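Local coordinates for protein mycosin-1 (Mycobacterium smegmatis, PDB 4KB5) that acts as a subtilisin-like serine protease of the type VII (ESX-1) secretion system and cleaves EspB, at residues R43-D48 / E284-L289; A107-R112 / P124-L129; G157-L162 / I191-L196. One frame throughout, in Å; residues are numbered along the deposited sequence.

The three contacts lie in the subtilisin-like catalytic fold. From the N terminus, 43-48 comes first, but its partner 284-289 follows only some 236 residues later. Contact 1 therefore closes a long loop that encloses both other contacts. Contact 2 closes a short loop, from the end of helix 102-110 to the start of strand 127-132. Contact 3 follows in series and brings together helices 154-171 and 194-206. Contacts 1 and 2 touch, with S288 packed on A107 and I108, and L289 on A107. Contact 3 lies on the opposite side of the chain's centre from both. Contacts 1 and 2 join helix 45-49, the edge of the small antiparallel sheet and helix 102-110; contact 3 separately packs two crossover helices.

Contact 1 (R43-D48 / E284-L289); sequences RPWAND and ENLTSL
P44 and T287 bring the two backbones closest, with their CA atoms 6.0 Å apart, where the start of helix 45-49 meets the loop before strand 288-289. P44 is the N-cap residue of that helix. Its pyrrolidine ring crosses the T287 side chain at about a right angle. P44 CB lies 3.8 Å from T287 CB, and P44 CG also touches T287 CB. T287 OG1 comes near P44 CB as well, so this is van der Waals packing.

W45 supplies the polar link. Its CG sits between the backbone N and the carbonyl carbon (chi1 80°). The pyrrole edge of the indole meets the loop backbone. W45 NE1 donates a hydrogen bond to E284 O at 2.9 Å. The acceptor lies in the ring plane, and the N-H...O angle is 144°, so the bond is somewhat bent. A second, weak bond runs from W45 NE1 to N285 O at 3.4 Å. Two successive carbonyls thus share one N-H. The left-handed helical backbone of N285 is consistent with a turn that brings both to the indole. N285 CB also comes near W45 NE1.

L286 CD2 touches both helix residues, obliquely to the indole: it is 4.3 Å from W45 CZ2 and 4.3 Å from A46 CB. The L286 side chain is about 9 Å from those of the assigned charge-relay residues S312 and H101.

The contact joins the short N-terminal helix 45-49 to the loop between strand 279-282 of the parallel sheet and the small antiparallel sheet. A46 rests on Y317 and L286 on F313, both in helix 311-328, while W45 and A46 touch P282 of strand 279-282. S288 OG bonds to M104 O of helix 102-110, and the S288 backbone pairs with V296 in the antiparallel sheet.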
# COMPACT_ATOMS: atom_id res chain seq x y z
N ARG A 43 -2.38 14.27 -20.00
CA ARG A 43 -2.78 13.23 -19.02
C ARG A 43 -1.56 12.36 -18.71
O ARG A 43 -0.83 12.00 -19.63
CB ARG A 43 -3.89 12.35 -19.58
CG ARG A 43 -5.25 13.02 -19.69
CD ARG A 43 -6.14 12.63 -18.52
NE ARG A 43 -7.46 13.26 -18.59
CZ ARG A 43 -7.91 14.18 -17.73
NH1 ARG A 43 -7.15 14.60 -16.72
NH2 ARG A 43 -9.13 14.67 -17.89
N PRO A 44 -1.30 12.05 -17.42
CA PRO A 44 -0.21 11.11 -17.10
C PRO A 44 -0.52 9.75 -17.72
O PRO A 44 -1.70 9.41 -17.87
CB PRO A 44 -0.26 11.02 -15.57
CG PRO A 44 -1.03 12.21 -15.12
CD PRO A 44 -2.01 12.50 -16.22
N TRP A 45 0.50 8.98 -18.06
CA TRP A 45 0.29 7.70 -18.75
C TRP A 45 -0.61 6.75 -17.98
O TRP A 45 -1.43 6.06 -18.58
CB TRP A 45 1.61 7.04 -19.16
CG TRP A 45 2.37 6.30 -18.07
CD1 TRP A 45 3.45 6.77 -17.32
CD2 TRP A 45 2.16 4.92 -17.62
NE1 TRP A 45 3.89 5.80 -16.45
CE2 TRP A 45 3.16 4.67 -16.57
CE3 TRP A 45 1.26 3.90 -17.96
CZ2 TRP A 45 3.25 3.45 -15.92
CZ3 TRP A 45 1.36 2.68 -17.28
CH2 TRP A 45 2.34 2.45 -16.29
N ALA A 46 -0.48 6.73 -16.65
CA ALA A 46 -1.28 5.81 -15.83
C ALA A 46 -2.77 6.12 -15.93
O ALA A 46 -3.60 5.21 -15.89
CB ALA A 46 -0.81 5.82 -14.37
N ASN A 47 -3.10 7.41 -16.08
CA ASN A 47 -4.49 7.83 -16.25
C ASN A 47 -5.11 7.29 -17.54
O ASN A 47 -6.28 6.90 -17.56
CB ASN A 47 -4.62 9.35 -16.23
CG ASN A 47 -4.44 9.95 -14.84
OD1 ASN A 47 -5.35 10.60 -14.31
ND2 ASN A 47 -3.27 9.73 -14.23
N ASP A 48 -4.33 7.30 -18.63
CA ASP A 48 -4.80 6.75 -19.91
C ASP A 48 -4.86 5.22 -19.82
O ASP A 48 -5.85 4.62 -20.19
CB ASP A 48 -3.86 7.14 -21.06
CG ASP A 48 -4.00 8.61 -21.46
OD1 ASP A 48 -5.08 9.21 -21.29
OD2 ASP A 48 -3.00 9.15 -21.98
N GLU A 284 5.69 3.02 -12.30
CA GLU A 284 6.92 3.59 -12.91
C GLU A 284 6.66 4.92 -13.60
O GLU A 284 5.61 5.12 -14.20
CB GLU A 284 7.52 2.63 -13.94
CG GLU A 284 8.17 1.40 -13.34
CD GLU A 284 8.81 0.52 -14.40
OE1 GLU A 284 9.26 1.06 -15.44
OE2 GLU A 284 8.86 -0.72 -14.21
N ASN A 285 7.64 5.83 -13.51
CA ASN A 285 7.56 7.14 -14.21
C ASN A 285 6.22 7.82 -14.00
O ASN A 285 5.60 8.28 -14.96
CB ASN A 285 7.80 6.94 -15.71
CG ASN A 285 9.13 6.29 -16.01
OD1 ASN A 285 10.17 6.75 -15.55
ND2 ASN A 285 9.10 5.21 -16.79
N LEU A 286 5.76 7.86 -12.75
CA LEU A 286 4.43 8.40 -12.48
C LEU A 286 4.45 9.91 -12.33
O LEU A 286 5.50 10.51 -12.14
CB LEU A 286 3.84 7.78 -11.21
CG LEU A 286 3.81 6.24 -11.19
CD1 LEU A 286 3.30 5.79 -9.83
CD2 LEU A 286 2.94 5.72 -12.31
N THR A 287 3.26 10.49 -12.43
CA THR A 287 3.02 11.88 -12.08
C THR A 287 2.13 11.92 -10.84
O THR A 287 1.17 11.16 -10.73
CB THR A 287 2.33 12.63 -13.23
OG1 THR A 287 3.17 12.56 -14.38
CG2 THR A 287 2.10 14.12 -12.88
N SER A 288 2.46 12.83 -9.93
CA SER A 288 1.66 13.07 -8.73
C SER A 288 1.81 14.53 -8.32
O SER A 288 2.50 15.31 -8.98
CB SER A 288 2.22 12.29 -7.55
OG SER A 288 1.22 12.03 -6.58
N LEU A 289 1.16 14.90 -7.22
CA LEU A 289 1.09 16.29 -6.77
C LEU A 289 2.01 16.50 -5.59
O LEU A 289 2.20 15.59 -4.77
CB LEU A 289 -0.34 16.68 -6.37
CG LEU A 289 -1.44 16.62 -7.43
CD1 LEU A 289 -2.77 17.11 -6.86
CD2 LEU A 289 -1.08 17.37 -8.71

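Contact 2 (A107-R112 / P124-L129); sequences AIIGGR and PDVRLL
R112 reaches V126 O with two nitrogens. NH2 donates to V126 O at 3.0 Å and NH1 to the same V126 O at 3.1 Å, so one carbonyl oxygen takes both N-H groups at the end of the guanidinium. That oxygen lies in the guanidinium plane. R112 NH1 also donates to G110 O at 2.8 Å, with an N-H...O angle of 154° and the oxygen close to the guanidinium plane. These bonds fix how the flat group is turned. The chain bends at chi2 (63°), which places CD.

P124 O sits over one face of the guanidinium, with R112 CZ only 3.0 Å from P124 O. The angles are poor for hydrogen bonds, but the oxygen probably interacts favourably with the positive charge. D125 CA lies over the same face, toward its rim.

Next come close contacts of P124 with backbone oxygens. P124 CA points its hydrogen at G110 O, with the carbon 3.6 Å from the oxygen. P124 CB touches G111 O. G110 has no side chain, and this lets V126 CG2 come within 3.9 Å of G110 CA, on the side where a CB would point. Farther out, I109 CG2 meets L128 CD2 at 3.9 Å, and the two side chains cross obliquely. I109 also packs on V66 and V68 of strand 65-70.

Helix 102-110, which follows the assigned charge-relay H101, is linked by a loop to strand 127-132, against which its end packs. This is the return half of a beta-alpha-beta crossover from strand 82-86 in the parallel sheet of the subtilisin fold.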
# COMPACT_ATOMS: atom_id res chain seq x y z
N ALA A 107 -2.14 11.89 -3.26
CA ALA A 107 -2.60 12.58 -4.47
C ALA A 107 -3.00 11.57 -5.54
O ALA A 107 -3.99 11.78 -6.24
CB ALA A 107 -1.53 13.54 -5.00
N ILE A 108 -2.25 10.48 -5.68
CA ILE A 108 -2.68 9.39 -6.58
C ILE A 108 -4.07 8.87 -6.20
O ILE A 108 -4.94 8.65 -7.07
CB ILE A 108 -1.61 8.29 -6.68
CG1 ILE A 108 -0.48 8.81 -7.57
CG2 ILE A 108 -2.19 7.00 -7.29
CD1 ILE A 108 0.86 8.15 -7.36
N ILE A 109 -4.31 8.74 -4.89
CA ILE A 109 -5.56 8.19 -4.41
C ILE A 109 -6.69 9.18 -4.66
O ILE A 109 -7.72 8.82 -5.22
CB ILE A 109 -5.50 7.80 -2.91
CG1 ILE A 109 -4.56 6.60 -2.69
CG2 ILE A 109 -6.89 7.49 -2.35
CD1 ILE A 109 -4.13 6.41 -1.25
N GLY A 110 -6.48 10.44 -4.26
CA GLY A 110 -7.58 11.38 -4.18
C GLY A 110 -7.31 12.80 -4.63
O GLY A 110 -8.13 13.67 -4.38
N GLY A 111 -6.16 13.04 -5.26
CA GLY A 111 -5.83 14.38 -5.77
C GLY A 111 -6.94 14.98 -6.62
O GLY A 111 -7.46 14.32 -7.52
N ARG A 112 -7.30 16.23 -6.34
CA ARG A 112 -8.35 16.92 -7.09
C ARG A 112 -7.84 17.33 -8.47
O ARG A 112 -6.62 17.43 -8.66
CB ARG A 112 -8.89 18.13 -6.31
CG ARG A 112 -9.96 17.78 -5.28
CD ARG A 112 -9.48 16.86 -4.15
NE ARG A 112 -10.54 16.72 -3.15
CZ ARG A 112 -10.76 15.66 -2.37
NH1 ARG A 112 -10.00 14.57 -2.43
NH2 ARG A 112 -11.76 15.70 -1.51
N PRO A 124 -11.19 11.53 -6.80
CA PRO A 124 -10.99 12.92 -6.38
C PRO A 124 -12.00 13.48 -5.39
O PRO A 124 -11.82 14.60 -4.95
CB PRO A 124 -11.07 13.71 -7.71
CG PRO A 124 -11.90 12.85 -8.61
CD PRO A 124 -11.56 11.43 -8.23
N ASP A 125 -13.04 12.72 -5.05
CA ASP A 125 -13.99 13.16 -4.03
C ASP A 125 -13.82 12.50 -2.64
O ASP A 125 -14.61 12.78 -1.73
CB ASP A 125 -15.44 12.95 -4.50
CG ASP A 125 -15.88 13.97 -5.55
OD1 ASP A 125 -15.44 15.14 -5.52
OD2 ASP A 125 -16.71 13.59 -6.40
N VAL A 126 -12.83 11.63 -2.46
CA VAL A 126 -12.66 10.94 -1.16
C VAL A 126 -12.21 11.90 -0.04
O VAL A 126 -11.58 12.92 -0.32
CB VAL A 126 -11.65 9.76 -1.18
CG1 VAL A 126 -12.17 8.61 -2.03
CG2 VAL A 126 -10.26 10.20 -1.63
N ARG A 127 -12.53 11.56 1.20
CA ARG A 127 -11.88 12.17 2.36
C ARG A 127 -10.57 11.41 2.60
O ARG A 127 -10.56 10.18 2.59
CB ARG A 127 -12.78 12.09 3.59
CG ARG A 127 -12.23 12.77 4.83
CD ARG A 127 -13.25 12.73 5.96
NE ARG A 127 -13.00 13.75 6.98
CZ ARG A 127 -13.94 14.37 7.69
NH1 ARG A 127 -15.23 14.07 7.51
NH2 ARG A 127 -13.60 15.29 8.59
N LEU A 128 -9.47 12.14 2.75
CA LEU A 128 -8.16 11.54 3.00
C LEU A 128 -7.73 11.75 4.46
O LEU A 128 -7.83 12.87 4.98
CB LEU A 128 -7.10 12.13 2.05
CG LEU A 128 -7.26 11.88 0.55
CD1 LEU A 128 -6.52 12.93 -0.28
CD2 LEU A 128 -6.80 10.47 0.18
N LEU A 129 -7.27 10.68 5.10
CA LEU A 129 -6.71 10.75 6.45
C LEU A 129 -5.25 10.34 6.39
O LEU A 129 -4.94 9.28 5.87
CB LEU A 129 -7.41 9.78 7.39
CG LEU A 129 -8.85 9.97 7.87
CD1 LEU A 129 -9.12 8.87 8.90
CD2 LEU A 129 -9.11 11.34 8.47

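Contact 3 (G157-L162 / I191-L196); sequences GSIRSL and IDETSL
I159 and L196 form the apolar core. I159 CG2 is 4.1 Å from L196 CD2, and the side chains cross at about a right angle. L162 CD2 meets L196 CD1 at 3.8 Å. In L196, CG is anti to the backbone N (chi1 -178°), and from there both its methyls reach L162 CD2. At the tip of I159, CD1 touches I191 CG2. I159 CG2 also lies 4.0 Å from E193 CG, so the aliphatic part of E193 joins the packing. Its carboxylate is held by Y185, S247, W250 and Y251.

The polar links across the contact run through water. One water joins R160 O (2.9 Å) and S195 OG. A second accepts from R160 NH1 and donates to D192 O, lying in the plane of the guanidinium. R160 also forms a salt bridge with D20.

Within 191-196, D192 OD1 accepts from T194 N at 3.0 Å, an Asx turn, and from T194 OG1 at 2.7 Å. E193 between them is the N-cap of helix 194-206.

In the alpha/beta fold of subtilisins, crossover helices pack beside the parallel sheet. Here two successive ones meet: helix 154-171 leads to strand 176-179, and helix 194-206 leads from that strand to its parallel neighbour 210-214.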
# COMPACT_ATOMS: atom_id res chain seq x y z
N GLY A 157 10.15 -2.99 15.32
CA GLY A 157 9.55 -1.75 15.85
C GLY A 157 8.55 -1.19 14.85
O GLY A 157 7.44 -0.80 15.21
N SER A 158 8.94 -1.19 13.58
CA SER A 158 8.07 -0.72 12.52
C SER A 158 6.78 -1.56 12.42
O SER A 158 5.68 -1.01 12.34
CB SER A 158 8.81 -0.68 11.20
OG SER A 158 7.97 -0.15 10.20
N ILE A 159 6.93 -2.89 12.47
CA ILE A 159 5.78 -3.81 12.52
C ILE A 159 4.82 -3.52 13.68
O ILE A 159 3.60 -3.45 13.48
CB ILE A 159 6.23 -5.30 12.53
CG1 ILE A 159 6.57 -5.74 11.10
CG2 ILE A 159 5.14 -6.21 13.10
CD1 ILE A 159 7.49 -6.94 10.98
N ARG A 160 5.36 -3.33 14.88
CA ARG A 160 4.51 -3.04 16.04
C ARG A 160 3.81 -1.69 15.94
O ARG A 160 2.65 -1.56 16.35
CB ARG A 160 5.29 -3.14 17.36
CG ARG A 160 5.68 -4.57 17.75
CD ARG A 160 6.32 -4.63 19.14
NE ARG A 160 7.52 -3.80 19.22
CZ ARG A 160 8.75 -4.22 18.95
NH1 ARG A 160 8.98 -5.47 18.57
NH2 ARG A 160 9.77 -3.38 19.05
N SER A 161 4.49 -0.67 15.41
CA SER A 161 3.82 0.63 15.26
C SER A 161 2.78 0.57 14.14
O SER A 161 1.70 1.15 14.26
CB SER A 161 4.81 1.77 15.06
OG SER A 161 5.51 1.63 13.84
N LEU A 162 3.07 -0.18 13.07
CA LEU A 162 2.07 -0.36 11.99
C LEU A 162 0.77 -0.94 12.53
O LEU A 162 -0.33 -0.43 12.23
CB LEU A 162 2.63 -1.24 10.88
CG LEU A 162 1.64 -1.51 9.73
CD1 LEU A 162 1.28 -0.21 9.00
CD2 LEU A 162 2.23 -2.54 8.77
N ILE A 191 10.19 -12.71 13.70
CA ILE A 191 9.71 -11.56 14.46
C ILE A 191 8.31 -11.86 14.97
O ILE A 191 7.50 -12.45 14.26
CB ILE A 191 9.70 -10.27 13.59
CG1 ILE A 191 11.13 -9.78 13.36
CG2 ILE A 191 8.85 -9.18 14.22
CD1 ILE A 191 11.26 -8.75 12.26
N ASP A 192 8.01 -11.48 16.21
CA ASP A 192 6.66 -11.63 16.72
C ASP A 192 5.73 -10.57 16.08
O ASP A 192 5.74 -9.40 16.47
CB ASP A 192 6.65 -11.54 18.24
CG ASP A 192 5.28 -11.76 18.84
OD1 ASP A 192 4.28 -11.88 18.08
OD2 ASP A 192 5.20 -11.80 20.09
N GLU A 193 4.93 -11.02 15.11
CA GLU A 193 4.03 -10.18 14.33
C GLU A 193 2.60 -10.32 14.76
O GLU A 193 1.70 -9.88 14.03
CB GLU A 193 4.03 -10.64 12.87
CG GLU A 193 5.13 -10.10 12.01
CD GLU A 193 4.79 -10.22 10.53
OE1 GLU A 193 5.74 -10.37 9.73
OE2 GLU A 193 3.58 -10.16 10.18
N THR A 194 2.36 -10.98 15.90
CA THR A 194 1.00 -11.34 16.27
C THR A 194 0.08 -10.13 16.44
O THR A 194 -1.13 -10.24 16.21
CB THR A 194 0.93 -12.25 17.54
OG1 THR A 194 1.66 -11.64 18.60
CG2 THR A 194 1.53 -13.62 17.27
N SER A 195 0.64 -8.99 16.84
CA SER A 195 -0.20 -7.80 17.01
C SER A 195 -0.64 -7.25 15.66
O SER A 195 -1.77 -6.76 15.53
CB SER A 195 0.48 -6.71 17.86
OG SER A 195 1.61 -6.19 17.18
N LEU A 196 0.22 -7.37 14.65
CA LEU A 196 -0.12 -6.90 13.28
C LEU A 196 -1.23 -7.75 12.66
O LEU A 196 -2.22 -7.22 12.16
CB LEU A 196 1.11 -6.87 12.38
CG LEU A 196 0.91 -6.36 10.94
CD1 LEU A 196 0.21 -5.00 10.88
CD2 LEU A 196 2.25 -6.30 10.22
O HOH W 1 1.71 -3.67 18.05
O HOH W 2 7.66 -7.89 17.88